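Local coordinates for protein transcriptional regulators (LACI-FAMILY TRANSCRIPTIONAL REGULATORY PROTEIN) (Corynebacterium glutamicum, PDB 3GYB) that probably regulates transcription by binding DNA, as LacI-family members do, and carries a magnesium ion in its periplasmic-binding-protein-like part, at residues R4-I8 with G35-S39; V10-D14 with I64-D69; N17-D22 with D212-L216; D22-L27 with S231-Y236; F82-T87 with D96-N100. All coordinates share one frame; numbering follows the deposited sequence.

Contact 1. Residues R4-I8 with G35-S39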
# COMPACT_ATOMS: atom_id res chain seq x y z
N ARG A 4 12.50 -16.38 26.12
CA ARG A 4 11.68 -15.55 25.18
C ARG A 4 12.44 -15.32 23.87
O ARG A 4 13.66 -15.47 23.81
CB ARG A 4 11.33 -14.22 25.84
CG ARG A 4 12.51 -13.27 26.00
CD ARG A 4 12.08 -12.03 26.77
NE ARG A 4 10.75 -11.59 26.37
CZ ARG A 4 10.13 -10.52 26.85
NH1 ARG A 4 10.73 -9.75 27.76
NH2 ARG A 4 8.91 -10.21 26.44
N THR A 5 11.70 -14.93 22.84
CA THR A 5 12.30 -14.69 21.53
C THR A 5 12.40 -13.20 21.18
O THR A 5 13.07 -12.84 20.22
CB THR A 5 11.48 -15.39 20.43
OG1 THR A 5 10.15 -14.87 20.43
CG2 THR A 5 11.43 -16.89 20.69
N GLN A 6 11.72 -12.36 21.96
CA GLN A 6 11.72 -10.91 21.72
C GLN A 6 11.03 -10.61 20.40
O GLN A 6 11.19 -9.53 19.83
CB GLN A 6 13.14 -10.37 21.69
CG GLN A 6 13.85 -10.42 23.03
CD GLN A 6 15.22 -9.77 22.98
OE1 GLN A 6 16.13 -10.26 22.31
NE2 GLN A 6 15.37 -8.66 23.68
N LEU A 7 10.26 -11.58 19.93
CA LEU A 7 9.53 -11.45 18.69
C LEU A 7 8.06 -11.14 18.92
O LEU A 7 7.43 -11.71 19.81
CB LEU A 7 9.66 -12.74 17.89
CG LEU A 7 10.97 -13.02 17.16
CD1 LEU A 7 10.99 -14.46 16.66
CD2 LEU A 7 11.12 -12.03 16.00
N ILE A 8 7.54 -10.21 18.13
CA ILE A 8 6.14 -9.83 18.21
C ILE A 8 5.56 -10.04 16.82
O ILE A 8 6.06 -9.47 15.85
CB ILE A 8 5.95 -8.34 18.61
CG1 ILE A 8 6.53 -8.10 20.01
CG2 ILE A 8 4.48 -7.97 18.57
CD1 ILE A 8 5.84 -8.87 21.11
N GLY A 35 14.00 -3.66 22.52
CA GLY A 35 14.58 -4.94 22.15
C GLY A 35 13.70 -5.89 21.36
O GLY A 35 14.15 -6.97 20.98
N TYR A 36 12.46 -5.51 21.12
CA TYR A 36 11.56 -6.37 20.37
C TYR A 36 11.75 -6.20 18.87
O TYR A 36 12.17 -5.14 18.40
CB TYR A 36 10.10 -6.07 20.73
CG TYR A 36 9.72 -6.52 22.12
CD1 TYR A 36 9.47 -7.87 22.39
CD2 TYR A 36 9.65 -5.62 23.17
CE1 TYR A 36 9.15 -8.30 23.67
CE2 TYR A 36 9.34 -6.04 24.47
CZ TYR A 36 9.09 -7.38 24.71
OH TYR A 36 8.80 -7.80 25.98
N ARG A 37 11.44 -7.26 18.13
CA ARG A 37 11.53 -7.26 16.68
C ARG A 37 10.15 -7.69 16.19
O ARG A 37 9.49 -8.51 16.83
CB ARG A 37 12.60 -8.24 16.21
CG ARG A 37 14.01 -7.78 16.56
CD ARG A 37 15.04 -8.87 16.35
NE ARG A 37 16.37 -8.43 16.78
CZ ARG A 37 17.23 -7.77 16.01
NH1 ARG A 37 16.92 -7.46 14.76
NH2 ARG A 37 18.41 -7.40 16.50
N LEU A 38 9.72 -7.14 15.06
CA LEU A 38 8.39 -7.45 14.52
C LEU A 38 8.40 -8.20 13.21
O LEU A 38 9.27 -8.01 12.37
CB LEU A 38 7.62 -6.15 14.29
CG LEU A 38 7.66 -5.07 15.37
CD1 LEU A 38 6.88 -3.85 14.89
CD2 LEU A 38 7.08 -5.60 16.67
N SER A 39 7.40 -9.07 13.03
CA SER A 39 7.25 -9.82 11.78
C SER A 39 5.76 -9.82 11.46
O SER A 39 4.93 -9.96 12.36
CB SER A 39 7.76 -11.25 11.93
OG SER A 39 7.84 -11.88 10.65
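Tyr36 lays its side chain back along residues 4-8, touching Gln6, Ile8 and Arg4 in turn. CG stands anti to the tyrosine's own carbonyl carbon (chi1 -71°), which sends the ring toward the start of the neighbouring segment. CB sits 3.7 Å from Gln6 O and only just touches Ile8 CG1; CG keeps the same two neighbours. CD1 packs more closely, 3.5 Å from Gln6 O and 3.8 Å from Ile8 CG1, while CE1 has passed on to Arg4 NH2. At the tip, Tyr36 OH accepts a hydrogen bond from Arg4 NH2, which comes in at the ring edge and in the ring plane, with the guanidinium turned 81° from the ring. At 2.5 Å between Arg4 NH2 and Tyr36 OH, with 117° at the hydrogen, the bond is too short and bent for its details to be trusted; the firmer partner of Arg4 is Asp62, in a salt bridge through NE. The backbones then run as parallel strands: Arg37 N donates to Gln6 O at 2.8 Å, Ile8 N to Arg37 O at 2.9 Å, and Ser39 N to Ile8 O at 3.1 Å. Ile8 and Leu38 point the same way side by side, Ile8 CB 3.5 Å from Leu38 CD2; Leu7 and Arg37 occupy the other face, where Arg37 reaches Ser55 and, in a salt bridge, Asp51 of the second subunit. Strands 7-12 and 37-41 flank helix 21-31 in a beta-alpha-beta crossover: Leu38 packs under that helix at Leu31, and helix 231-246 covers Ile8 and Tyr36 with Leu246.

Contact 2. Residues V10-D14 with I64-D69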
# COMPACT_ATOMS: atom_id res chain seq x y z
N VAL A 10 2.70 -9.56 14.05
CA VAL A 10 1.67 -8.58 13.74
C VAL A 10 0.81 -9.12 12.61
O VAL A 10 1.31 -9.37 11.51
CB VAL A 10 2.30 -7.23 13.33
CG1 VAL A 10 1.20 -6.20 13.08
CG2 VAL A 10 3.25 -6.74 14.42
N LEU A 11 -0.47 -9.32 12.87
CA LEU A 11 -1.38 -9.85 11.86
C LEU A 11 -2.22 -8.79 11.17
O LEU A 11 -2.94 -8.03 11.82
CB LEU A 11 -2.31 -10.90 12.48
CG LEU A 11 -1.73 -12.30 12.74
CD1 LEU A 11 -0.57 -12.23 13.73
CD2 LEU A 11 -2.83 -13.19 13.27
N ILE A 12 -2.13 -8.73 9.84
CA ILE A 12 -2.93 -7.78 9.07
C ILE A 12 -3.65 -8.59 8.00
O ILE A 12 -3.30 -9.74 7.76
CB ILE A 12 -2.07 -6.70 8.39
CG1 ILE A 12 -1.09 -7.35 7.42
CG2 ILE A 12 -1.34 -5.88 9.45
CD1 ILE A 12 -0.41 -6.36 6.49
N ASP A 13 -4.64 -7.99 7.35
CA ASP A 13 -5.38 -8.72 6.34
C ASP A 13 -4.80 -8.72 4.93
O ASP A 13 -4.63 -9.78 4.33
CB ASP A 13 -6.81 -8.19 6.23
CG ASP A 13 -7.69 -8.64 7.37
OD1 ASP A 13 -7.69 -9.85 7.67
OD2 ASP A 13 -8.37 -7.78 7.96
N ASP A 14 -4.49 -7.54 4.43
CA ASP A 14 -4.04 -7.41 3.04
C ASP A 14 -3.01 -6.30 2.84
O ASP A 14 -3.25 -5.16 3.21
CB ASP A 14 -5.32 -7.15 2.23
CG ASP A 14 -5.08 -7.06 0.74
OD1 ASP A 14 -3.92 -7.11 0.30
OD2 ASP A 14 -6.09 -6.94 0.02
N ILE A 64 1.52 -10.98 20.50
CA ILE A 64 0.90 -10.88 19.19
C ILE A 64 -0.04 -9.68 19.08
O ILE A 64 -0.85 -9.44 19.97
CB ILE A 64 0.07 -12.16 18.87
CG1 ILE A 64 0.97 -13.39 18.94
CG2 ILE A 64 -0.59 -12.04 17.50
CD1 ILE A 64 0.20 -14.70 18.91
N ILE A 65 0.09 -8.92 18.00
CA ILE A 65 -0.81 -7.80 17.77
C ILE A 65 -1.72 -8.30 16.66
O ILE A 65 -1.25 -8.67 15.58
CB ILE A 65 -0.06 -6.53 17.28
CG1 ILE A 65 0.83 -5.96 18.38
CG2 ILE A 65 -1.08 -5.49 16.82
CD1 ILE A 65 0.06 -5.42 19.60
N ILE A 66 -3.02 -8.35 16.93
CA ILE A 66 -3.97 -8.81 15.93
C ILE A 66 -4.68 -7.61 15.31
O ILE A 66 -5.55 -7.00 15.93
CB ILE A 66 -5.02 -9.75 16.54
CG1 ILE A 66 -4.32 -10.95 17.19
CG2 ILE A 66 -5.99 -10.23 15.47
CD1 ILE A 66 -5.26 -11.88 17.92
N ALA A 67 -4.29 -7.28 14.08
CA ALA A 67 -4.89 -6.15 13.38
C ALA A 67 -5.65 -6.67 12.17
O ALA A 67 -5.68 -6.04 11.11
CB ALA A 67 -3.80 -5.17 12.95
N GLN A 68 -6.24 -7.85 12.34
CA GLN A 68 -7.04 -8.52 11.31
C GLN A 68 -8.49 -8.56 11.77
O GLN A 68 -8.78 -8.46 12.96
CB GLN A 68 -6.56 -9.96 11.10
CG GLN A 68 -5.31 -10.13 10.24
CD GLN A 68 -4.87 -11.58 10.15
OE1 GLN A 68 -3.94 -11.92 9.42
NE2 GLN A 68 -5.54 -12.45 10.91
N ASP A 69 -9.39 -8.73 10.81
CA ASP A 69 -10.81 -8.83 11.11
C ASP A 69 -11.13 -10.30 11.33
O ASP A 69 -11.23 -11.08 10.38
CB ASP A 69 -11.64 -8.29 9.93
CG ASP A 69 -13.12 -8.26 10.23
OD1 ASP A 69 -13.52 -7.51 11.14
OD2 ASP A 69 -13.89 -8.97 9.55
O HOH W 1 -5.93 -5.66 8.47
O HOH W 2 -10.08 -11.11 7.94
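Over one face of the Gln68 amide lies Leu11 CB, 3.5 Å from Gln68 CD, and the rest of the leucine crosses the amide obliquely. On the other face, shifted toward Gln68 CG, lies the carboxylate of Asp13, its plane 9° from that of the amide; Asp13 OD1 is 3.5 Å from Gln68 CG. At the carboxylate's edge, Asp69 N donates to Asp13 OD2 on the syn side, 16° out of plane and rather long at 3.2 Å. With CG beside its own backbone N, the carboxylate leans over residues 68-69. A water donates to Asp13 OD1 at 2.7 Å and with its other proton to Asp69 O, while a second water accepts from Asp13 N and lies 2.7 Å from Ala67 O. Beyond the paired strands, water thus joins the two chains as they turn into loops. Earlier, direct backbone bonds do the work: Leu11 N to Ile65 O is nearly straight at 2.9 Å, and Ala67 N to Leu11 O is shorter, 2.7 Å, but bent to 135°. Leu11 CD1 also touches Ile64 CG2 at 3.8 Å, on the face that helix 52-57 covers through Ile53 and Ala56. Val10 and Ile65 turn to the opposite face, against Ile24 and Leu27 of helix 21-31. Neighbouring parallel strands sandwiched between helices, with loops at their C-terminal ends, are the core of the periplasmic-binding-protein-like fold; in LacI-family relatives such ends line the cleft between the lobes.

Contact 3. Residues N17-D22 with D212-L216. With MG (magnesium ion), chain C.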
# COMPACT_ATOMS: atom_id res chain seq x y z
N ASN A 17 -4.02 -2.90 1.21
CA ASN A 17 -4.74 -1.85 1.94
C ASN A 17 -3.76 -1.30 2.97
O ASN A 17 -3.57 -1.89 4.03
CB ASN A 17 -5.97 -2.45 2.63
CG ASN A 17 -6.76 -1.41 3.41
OD1 ASN A 17 -6.47 -0.22 3.35
ND2 ASN A 17 -7.77 -1.86 4.16
N PRO A 18 -3.12 -0.16 2.66
CA PRO A 18 -2.13 0.51 3.51
C PRO A 18 -2.60 1.18 4.80
O PRO A 18 -1.88 2.00 5.36
CB PRO A 18 -1.49 1.51 2.56
CG PRO A 18 -2.65 1.94 1.74
CD PRO A 18 -3.34 0.62 1.43
N TRP A 19 -3.78 0.81 5.29
CA TRP A 19 -4.29 1.41 6.51
C TRP A 19 -3.38 1.15 7.72
O TRP A 19 -3.29 1.96 8.65
CB TRP A 19 -5.69 0.86 6.84
CG TRP A 19 -5.65 -0.48 7.52
CD1 TRP A 19 -5.46 -1.70 6.93
CD2 TRP A 19 -5.72 -0.72 8.93
NE1 TRP A 19 -5.40 -2.69 7.90
CE2 TRP A 19 -5.56 -2.11 9.13
CE3 TRP A 19 -5.90 0.11 10.05
CZ2 TRP A 19 -5.57 -2.69 10.40
CZ3 TRP A 19 -5.91 -0.47 11.32
CH2 TRP A 19 -5.74 -1.86 11.48
N PHE A 20 -2.70 0.00 7.69
CA PHE A 20 -1.84 -0.45 8.78
C PHE A 20 -0.42 0.09 8.83
O PHE A 20 0.27 -0.06 9.84
CB PHE A 20 -1.76 -1.98 8.72
CG PHE A 20 -1.01 -2.48 7.52
CD1 PHE A 20 0.38 -2.63 7.57
CD2 PHE A 20 -1.67 -2.73 6.32
CE1 PHE A 20 1.09 -3.01 6.43
CE2 PHE A 20 -0.96 -3.11 5.18
CZ PHE A 20 0.42 -3.25 5.24
N ILE A 21 0.04 0.70 7.74
CA ILE A 21 1.41 1.18 7.68
C ILE A 21 1.88 2.08 8.82
O ILE A 21 2.88 1.75 9.48
CB ILE A 21 1.70 1.85 6.32
CG1 ILE A 21 1.54 0.80 5.20
CG2 ILE A 21 3.12 2.40 6.30
CD1 ILE A 21 1.86 1.32 3.81
N ASP A 22 1.19 3.18 9.09
CA ASP A 22 1.65 4.02 10.19
C ASP A 22 1.31 3.43 11.56
O ASP A 22 1.84 3.87 12.58
CB ASP A 22 1.16 5.48 10.05
CG ASP A 22 -0.35 5.61 10.03
OD1 ASP A 22 -1.04 4.74 10.58
OD2 ASP A 22 -0.83 6.63 9.48
N ASP A 212 -9.42 6.41 7.08
CA ASP A 212 -8.11 5.82 7.38
C ASP A 212 -6.93 6.77 7.23
O ASP A 212 -5.93 6.59 7.89
CB ASP A 212 -7.79 4.59 6.50
CG ASP A 212 -8.61 3.37 6.86
OD1 ASP A 212 -9.27 3.37 7.92
OD2 ASP A 212 -8.57 2.40 6.07
N ASN A 213 -7.04 7.77 6.37
CA ASN A 213 -5.92 8.68 6.12
C ASN A 213 -4.67 7.87 5.79
O ASN A 213 -3.60 8.04 6.40
CB ASN A 213 -5.62 9.60 7.30
CG ASN A 213 -4.59 10.66 6.93
OD1 ASN A 213 -4.65 11.23 5.84
ND2 ASN A 213 -3.64 10.94 7.83
N THR A 214 -4.82 6.97 4.83
CA THR A 214 -3.74 6.12 4.34
C THR A 214 -2.71 7.01 3.66
O THR A 214 -3.00 8.16 3.33
CB THR A 214 -4.24 5.15 3.26
OG1 THR A 214 -4.89 5.91 2.23
CG2 THR A 214 -5.20 4.13 3.83
N PRO A 215 -1.49 6.49 3.45
CA PRO A 215 -0.46 7.30 2.79
C PRO A 215 -0.95 7.70 1.39
O PRO A 215 -0.63 8.78 0.90
CB PRO A 215 0.73 6.34 2.72
CG PRO A 215 0.56 5.54 3.98
CD PRO A 215 -0.92 5.24 3.99
N LEU A 216 -1.74 6.83 0.76
CA LEU A 216 -2.29 7.10 -0.56
C LEU A 216 -3.16 8.36 -0.55
O LEU A 216 -3.10 9.19 -1.46
CB LEU A 216 -3.14 5.91 -1.04
CG LEU A 216 -2.44 4.58 -1.32
CD1 LEU A 216 -3.49 3.50 -1.54
CD2 LEU A 216 -1.54 4.71 -2.54
MG MG C . -4.81 5.87 9.59
O HOH W 3 -7.97 1.94 3.35
O HOH W 4 -9.12 -0.15 5.96
O HOH W 5 -5.19 3.76 9.05
O HOH W 6 -3.01 6.18 8.29
O HOH W 7 -2.25 9.04 10.20
O HOH W 8 -4.54 7.91 10.30
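Pro18 carries the apolar part of the contact. Its CG meets Leu216 CD1 at 3.7 Å, the two side chains at about a right angle, and rests on Thr214 CB; Pro18 CB stands 4.0 Å from Pro215 CD. Trp19 CB presses against Asp212 OD2 at 3.4 Å. No direct hydrogen bond links the segments, and water does this work instead. One water donates to Asn17 OD1 at 2.6 Å and to Asp212 OD2; another accepts from Asn17 ND2 at 2.8 Å and donates to the same OD2. Both ends of the amide are thereby tied to one carboxylate oxygen. In the two-lobed fold of this family the contact spans the cleft: residues 17-22 lead into helix 21-31 of the N-terminal lobe, and Thr214, whose OG1 caps Ala217 N, is the N-cap of the short, weakly bonded helix 215-218 in the other. Metal bonding comes last. Asp212 O binds magnesium at 2.2 Å, beside three waters, Asp229 and Ser231. One of these waters donates to Trp19 O at 2.6 Å; another lies between Asp22 OD2 and Asn213 O. Asp22 stays in the second shell, OD2 4.1 Å from the magnesium, and its OD1 is held by the metal ligand Ser231.

Contact 4. Residues D22-L27 with S231-Y236. With MG (magnesium ion), chain C.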
# COMPACT_ATOMS: atom_id res chain seq x y z
N ASP A 22 1.19 3.18 9.09
CA ASP A 22 1.65 4.02 10.19
C ASP A 22 1.31 3.43 11.56
O ASP A 22 1.84 3.87 12.58
CB ASP A 22 1.16 5.48 10.05
CG ASP A 22 -0.35 5.61 10.03
OD1 ASP A 22 -1.04 4.74 10.58
OD2 ASP A 22 -0.83 6.63 9.48
N LEU A 23 0.43 2.44 11.59
CA LEU A 23 0.09 1.78 12.85
C LEU A 23 1.29 0.91 13.23
O LEU A 23 1.71 0.88 14.39
CB LEU A 23 -1.17 0.91 12.68
CG LEU A 23 -1.71 0.20 13.94
CD1 LEU A 23 -3.18 -0.12 13.73
CD2 LEU A 23 -0.92 -1.06 14.23
N ILE A 24 1.84 0.20 12.25
CA ILE A 24 3.00 -0.65 12.51
C ILE A 24 4.21 0.22 12.83
O ILE A 24 5.03 -0.14 13.67
CB ILE A 24 3.32 -1.57 11.31
CG1 ILE A 24 2.16 -2.54 11.09
CG2 ILE A 24 4.61 -2.35 11.57
CD1 ILE A 24 2.45 -3.60 10.03
N GLN A 25 4.32 1.37 12.17
CA GLN A 25 5.43 2.27 12.42
C GLN A 25 5.36 2.73 13.88
O GLN A 25 6.37 2.81 14.57
CB GLN A 25 5.37 3.49 11.49
CG GLN A 25 6.52 4.49 11.69
CD GLN A 25 7.88 3.91 11.35
OE1 GLN A 25 8.16 3.58 10.20
NE2 GLN A 25 8.74 3.79 12.36
N SER A 26 4.15 3.04 14.34
CA SER A 26 3.94 3.48 15.71
C SER A 26 4.23 2.33 16.68
O SER A 26 4.91 2.52 17.70
CB SER A 26 2.51 3.98 15.89
OG SER A 26 2.38 4.72 17.09
N LEU A 27 3.73 1.14 16.36
CA LEU A 27 3.98 -0.03 17.19
C LEU A 27 5.49 -0.21 17.33
O LEU A 27 6.01 -0.45 18.42
CB LEU A 27 3.41 -1.29 16.53
CG LEU A 27 1.93 -1.66 16.63
CD1 LEU A 27 1.63 -2.77 15.64
CD2 LEU A 27 1.61 -2.12 18.05
N SER A 231 -4.69 5.90 13.50
CA SER A 231 -3.94 4.64 13.48
C SER A 231 -2.59 4.78 14.17
O SER A 231 -2.02 3.79 14.63
CB SER A 231 -3.78 4.15 12.04
OG SER A 231 -3.40 5.20 11.19
N ILE A 232 -2.06 6.00 14.25
CA ILE A 232 -0.78 6.20 14.92
C ILE A 232 -1.02 6.05 16.42
O ILE A 232 -0.24 5.39 17.12
CB ILE A 232 -0.20 7.59 14.61
CG1 ILE A 232 0.22 7.65 13.14
CG2 ILE A 232 0.99 7.88 15.51
CD1 ILE A 232 0.58 9.03 12.66
N GLY A 233 -2.10 6.65 16.91
CA GLY A 233 -2.42 6.55 18.32
C GLY A 233 -2.77 5.12 18.71
O GLY A 233 -2.46 4.67 19.81
N VAL A 234 -3.41 4.41 17.79
CA VAL A 234 -3.78 3.02 18.05
C VAL A 234 -2.54 2.16 18.19
O VAL A 234 -2.43 1.34 19.10
CB VAL A 234 -4.68 2.46 16.92
CG1 VAL A 234 -4.79 0.95 17.04
CG2 VAL A 234 -6.06 3.11 16.98
N GLY A 235 -1.59 2.34 17.27
CA GLY A 235 -0.36 1.56 17.34
C GLY A 235 0.40 1.86 18.62
O GLY A 235 0.98 0.98 19.24
N TYR A 236 0.37 3.13 19.01
CA TYR A 236 1.06 3.57 20.22
C TYR A 236 0.47 2.93 21.47
O TYR A 236 1.18 2.31 22.25
CB TYR A 236 0.97 5.09 20.34
CG TYR A 236 1.63 5.64 21.59
CD1 TYR A 236 3.02 5.70 21.70
CD2 TYR A 236 0.86 6.10 22.66
CE1 TYR A 236 3.63 6.19 22.85
CE2 TYR A 236 1.46 6.59 23.81
CZ TYR A 236 2.84 6.63 23.90
OH TYR A 236 3.44 7.10 25.05
MG MG C . -4.81 5.87 9.59
O HOH W 6 -3.01 6.18 8.29
O HOH W 8 -4.54 7.91 10.30
O HOH W 5 -5.19 3.76 9.05
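Asp22 and Ser231 are brought together by matching torsions: Asp22 CG (chi1 60°) and Ser231 OG (chi1 45°) each sit between their own backbone N and carbonyl carbon. Ser231 OG donates to Asp22 OD1, at a very short 2.5 Å whose exact value is doubtful, and binds magnesium at 2.2 Å. The metal probably polarises the hydroxyl and strengthens its donation, and Asp22 probably helps to position the ligand from the second shell. Asp229 and Asp212 O complete the protein part of the site. Behind it helix 21-31, the first of the N-terminal lobe, packs against helix 231-246: the axes of segments 22-27 and 231-236 cross at -36° and approach to 7.2 Å. Gly235 permits this closeness: a CB there would clash with Leu23 O and Ser26 CB, and its absence brings Gly235 CA to 4.5 Å from Leu23 CA. Leu23 CA makes a CH...O contact with Ser231 O at 3.4 Å, and Leu23 CD1 packs on Val234 CG1 at 3.8 Å. Ser26 OG donates to Ile232 O at 2.7 Å, tilted out of the carbonyl plane; that carbonyl also accepts from Tyr236 N. Further along, Leu27 CD2 touches Gly235 O at 3.4 Å.

Contact 5. Residues F82-T87 with D96-N100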
# COMPACT_ATOMS: atom_id res chain seq x y z
N PHE A 82 -1.84 -11.06 23.78
CA PHE A 82 -2.18 -10.39 22.53
C PHE A 82 -3.07 -9.17 22.74
O PHE A 82 -3.74 -9.03 23.76
CB PHE A 82 -2.89 -11.36 21.57
CG PHE A 82 -4.26 -11.76 22.02
CD1 PHE A 82 -4.44 -12.77 22.96
CD2 PHE A 82 -5.39 -11.11 21.52
CE1 PHE A 82 -5.71 -13.12 23.40
CE2 PHE A 82 -6.67 -11.45 21.95
CZ PHE A 82 -6.83 -12.47 22.90
N VAL A 83 -3.05 -8.29 21.75
CA VAL A 83 -3.86 -7.09 21.76
C VAL A 83 -4.45 -6.95 20.37
O VAL A 83 -3.76 -7.15 19.37
CB VAL A 83 -3.01 -5.83 22.05
CG1 VAL A 83 -3.84 -4.57 21.80
CG2 VAL A 83 -2.52 -5.85 23.49
N ILE A 84 -5.74 -6.64 20.31
CA ILE A 84 -6.42 -6.44 19.04
C ILE A 84 -6.29 -4.95 18.74
O ILE A 84 -6.67 -4.11 19.56
CB ILE A 84 -7.90 -6.86 19.14
CG1 ILE A 84 -7.99 -8.35 19.48
CG2 ILE A 84 -8.62 -6.58 17.82
CD1 ILE A 84 -9.39 -8.82 19.81
N ALA A 85 -5.74 -4.62 17.58
CA ALA A 85 -5.53 -3.22 17.20
C ALA A 85 -6.22 -2.82 15.91
O ALA A 85 -6.19 -3.55 14.92
CB ALA A 85 -4.04 -2.95 17.09
N GLY A 86 -6.83 -1.64 15.92
CA GLY A 86 -7.49 -1.14 14.73
C GLY A 86 -8.95 -1.53 14.63
O GLY A 86 -9.72 -0.90 13.92
N THR A 87 -9.32 -2.59 15.35
CA THR A 87 -10.70 -3.06 15.35
C THR A 87 -11.01 -3.72 16.69
O THR A 87 -10.22 -3.65 17.63
CB THR A 87 -10.94 -4.08 14.21
OG1 THR A 87 -12.33 -4.46 14.19
CG2 THR A 87 -10.08 -5.32 14.41
N ASP A 96 -8.76 -5.80 25.94
CA ASP A 96 -7.61 -6.22 25.17
C ASP A 96 -7.61 -5.68 23.75
O ASP A 96 -7.03 -6.27 22.84
CB ASP A 96 -7.51 -7.74 25.15
CG ASP A 96 -8.71 -8.40 24.51
OD1 ASP A 96 -9.72 -7.71 24.26
OD2 ASP A 96 -8.64 -9.62 24.26
N SER A 97 -8.28 -4.55 23.55
CA SER A 97 -8.33 -3.94 22.24
C SER A 97 -8.14 -2.43 22.30
O SER A 97 -8.49 -1.77 23.28
CB SER A 97 -9.65 -4.28 21.55
OG SER A 97 -10.74 -3.60 22.15
N VAL A 98 -7.53 -1.90 21.24
CA VAL A 98 -7.29 -0.47 21.10
C VAL A 98 -7.77 -0.16 19.69
O VAL A 98 -7.33 -0.79 18.74
CB VAL A 98 -5.79 -0.12 21.20
CG1 VAL A 98 -5.60 1.38 20.99
CG2 VAL A 98 -5.23 -0.54 22.56
N ALA A 99 -8.68 0.79 19.56
CA ALA A 99 -9.21 1.17 18.26
C ALA A 99 -9.82 2.55 18.32
O ALA A 99 -10.08 3.08 19.40
CB ALA A 99 -10.27 0.16 17.81
N ASN A 100 -10.05 3.15 17.16
CA ASN A 100 -10.67 4.46 17.14
C ASN A 100 -12.17 4.22 17.28
O ASN A 100 -12.63 3.08 17.19
CB ASN A 100 -10.35 5.19 15.83
CG ASN A 100 -11.27 4.80 14.69
OD1 ASN A 100 -11.60 3.63 14.50
ND2 ASN A 100 -11.68 5.79 13.91
O HOH W 9 -9.31 1.71 14.75
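Phe82 and Asp96 slant across each other, ring and carboxylate planes 60° apart, with Asp96 OD2 3.5 Å from Phe82 CE2. Chi1 values near +60° (69° and 62°) place both CG atoms over their own backbones, which brings the ring and the carboxylate together. Next along, Ile84 and Ser97 stand on one face of the sheet, Ile84 CB 3.9 Å from Ser97 CB, and Ser97 OG is engaged by Arg88. On the other face Val83 CG1 approaches Val98 CG2 only loosely, at 4.3 Å, and helix 231-246 covers both through Leu241. Ala99 turns its CB toward the far end of the pair, 3.8 Å from Thr87 N. Between these side chains the parallel backbones are bonded in series: Ile84 N to Asp96 O at 2.9 Å and nearly straight, Val98 N to Ile84 O at 2.9 Å, and Gly86 N to Val98 O at 3.0 Å. Past Gly86, whose positive phi turns the chain out of the strand, a water accepts from Asn100 N and lies beside Gly86 O. Across this contact the peptide groups supply the direct hydrogen bonds and the side chains add packing; Thr87 O is buried with no partner in the model, which probably costs some stability.

In the fold
From the N terminus, contact 1 closes first, a short loop through helix 21-31 that pairs strands 7-12 and 37-41. Contact 2 starts on the same strand and crosses it, adding strand 63-67. Contacts 3 and 4 leave from helix 21-31, share Asp22 and cross both earlier contacts and each other; they close loops of about 200 residues, at 212-216 in the other lobe and at 231-236 in the helix that returns to the N-terminal lobe. Contact 5 follows contact 2 in series, extends its sheet by strand pairing and lies within the long loops of contacts 3 and 4. Trp19 and Val234 touch it, and magnesium unites contacts 3 and 4.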